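Local coordinates for beta-agarase AgaA (Microbulbifer thermotolerans, PDB 3WZ1), which hydrolyses the beta-1,4-galactosidic linkages of agarose from within the chain, releasing neoagarotetraose as its main product, at residues Y136-R140 with P141-W145. Residues are numbered along the deposited sequence; the frame is centred on the assembly and turned at random.
Sequences YGSDR and PGQEW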
loop_
_atom_site.group_PDB
_atom_site.type_symbol
_atom_site.label_atom_id
_atom_site.label_comp_id
_atom_site.label_asym_id
_atom_site.label_seq_id
_atom_site.Cartn_x
_atom_site.Cartn_y
_atom_site.Cartn_z
ATOM N N TYR A 136 4.615 -9.577 -1.921
ATOM C CA TYR A 136 4.964 -10.618 -0.955
ATOM C C TYR A 136 6.451 -10.890 -1.146
ATOM O O TYR A 136 6.852 -11.425 -2.199
ATOM C CB TYR A 136 4.076 -11.863 -1.171
ATOM C CG TYR A 136 2.621 -11.467 -1.346
ATOM C CD1 TYR A 136 2.158 -11.034 -2.586
ATOM C CD2 TYR A 136 1.707 -11.466 -0.264
ATOM C CE1 TYR A 136 0.864 -10.597 -2.761
ATOM C CE2 TYR A 136 0.398 -11.054 -0.443
ATOM C CZ TYR A 136 -0.021 -10.601 -1.690
ATOM O OH TYR A 136 -1.310 -10.167 -1.916
ATOM N N GLY A 137 7.273 -10.461 -0.194
ATOM C CA GLY A 137 8.734 -10.456 -0.365
ATOM C C GLY A 137 9.478 -11.762 -0.138
ATOM O O GLY A 137 10.663 -11.835 -0.447
ATOM N N SER A 138 8.781 -12.783 0.366
ATOM C CA SER A 138 9.407 -14.016 0.869
ATOM C C SER A 138 10.451 -14.632 -0.050
ATOM O O SER A 138 10.172 -14.874 -1.221
ATOM C CB SER A 138 8.353 -15.080 1.098
ATOM O OG SER A 138 8.982 -16.208 1.670
ATOM N N ASP A 139 11.599 -14.958 0.539
ATOM C CA ASP A 139 12.659 -15.714 -0.139
ATOM C C ASP A 139 12.513 -17.230 0.084
ATOM O O ASP A 139 13.454 -17.983 -0.209
ATOM C CB ASP A 139 14.047 -15.205 0.292
ATOM C CG ASP A 139 14.385 -15.479 1.777
ATOM O OD1 ASP A 139 13.578 -16.113 2.486
ATOM O OD2 ASP A 139 15.471 -15.017 2.224
ATOM N N ARG A 140 11.358 -17.696 0.578
ATOM C CA ARG A 140 11.156 -19.147 0.759
ATOM C C ARG A 140 11.369 -19.880 -0.550
ATOM O O ARG A 140 10.921 -19.428 -1.604
ATOM C CB ARG A 140 9.735 -19.476 1.187
ATOM C CG ARG A 140 9.438 -19.265 2.656
ATOM C CD ARG A 140 8.037 -19.758 2.929
ATOM N NE ARG A 140 7.557 -19.421 4.269
ATOM C CZ ARG A 140 6.365 -19.764 4.726
ATOM N NH1 ARG A 140 5.508 -20.467 3.999
ATOM N NH2 ARG A 140 6.026 -19.393 5.956
ATOM N N PRO A 141 12.021 -21.046 -0.499
ATOM C CA PRO A 141 11.980 -21.871 -1.708
ATOM C C PRO A 141 10.548 -22.194 -2.136
ATOM O O PRO A 141 9.728 -22.575 -1.310
ATOM C CB PRO A 141 12.729 -23.155 -1.289
ATOM C CG PRO A 141 13.551 -22.773 -0.111
ATOM C CD PRO A 141 12.779 -21.679 0.594
ATOM N N GLY A 142 10.237 -22.044 -3.426
ATOM C CA GLY A 142 8.888 -22.241 -3.916
ATOM C C GLY A 142 8.023 -20.980 -3.951
ATOM O O GLY A 142 6.835 -21.058 -4.337
ATOM N N GLN A 143 8.604 -19.867 -3.484
ATOM C CA GLN A 143 7.948 -18.543 -3.549
ATOM C C GLN A 143 8.653 -17.576 -4.470
ATOM O O GLN A 143 8.317 -16.379 -4.487
ATOM C CB GLN A 143 7.857 -17.903 -2.155
ATOM C CG GLN A 143 6.932 -18.633 -1.202
ATOM C CD GLN A 143 5.529 -18.731 -1.735
ATOM O OE1 GLN A 143 4.888 -17.719 -2.021
ATOM N NE2 GLN A 143 5.035 -19.952 -1.899
ATOM N N GLU A 144 9.598 -18.068 -5.272
ATOM C CA GLU A 144 10.399 -17.199 -6.101
ATOM C C GLU A 144 9.549 -16.372 -7.091
ATOM O O GLU A 144 9.861 -15.217 -7.348
ATOM C CB GLU A 144 11.451 -18.022 -6.852
ATOM C CG GLU A 144 12.479 -18.660 -5.905
ATOM C CD GLU A 144 12.110 -20.042 -5.381
ATOM O OE1 GLU A 144 10.993 -20.593 -5.637
ATOM O OE2 GLU A 144 12.963 -20.648 -4.707
ATOM N N TRP A 145 8.480 -16.959 -7.606
ATOM C CA TRP A 145 7.631 -16.244 -8.562
ATOM C C TRP A 145 7.068 -14.980 -7.905
ATOM O O TRP A 145 7.113 -13.887 -8.475
ATOM C CB TRP A 145 6.466 -17.115 -9.063
ATOM C CG TRP A 145 5.709 -16.484 -10.180
ATOM C CD1 TRP A 145 6.002 -16.577 -11.521
ATOM C CD2 TRP A 145 4.552 -15.640 -10.093
ATOM N NE1 TRP A 145 5.108 -15.868 -12.251
ATOM C CE2 TRP A 145 4.202 -15.276 -11.409
ATOM C CE3 TRP A 145 3.761 -15.168 -9.033
ATOM C CZ2 TRP A 145 3.117 -14.456 -11.688
ATOM C CZ3 TRP A 145 2.674 -14.363 -9.331
ATOM C CH2 TRP A 145 2.367 -14.017 -10.636
#
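A type II beta turn from R140 to Q143 closes on the amide of Q143, whose N donates to R140 O at 3.0 Å, from above the carbonyl plane. P141 and G142 fill the two corners, and G142 takes the second with a positive phi of 92°, the left-handed region usual for glycine at this place in a type II turn. The carboxylate of E144, its chain bent at chi2 (89°), folds back to G142 N, which meets E144 OE1 on its syn side, tilted out of the carboxylate plane, at 2.8 Å and OE2 more weakly. At the mouth of the turn the side chains of R140 and Q143 touch at their bases, CB of R140 lying 3.8 Å from CG of Q143, and then diverge, while Q143 CB rests 3.5 Å from R140 O.

The turn lies at the surface of the beta-jelly roll of the GH16 catalytic domain, in the connection that leads from strand 128-135 to helix 144-147, away from the predicted catalytic glutamates. An ST turn overlaps its start: with its OG anti to the backbone N (chi1 -176°), S138 accepts at OG from R140 N at 3.0 Å, a nearly straight bond. From the first position of the turn, the extended R140 side chain carries its guanidinium to E255 in a salt bridge through NE and to the carbonyl of T250 through NH2. Q143 bends at chi2, and its OE1 accepts from R244.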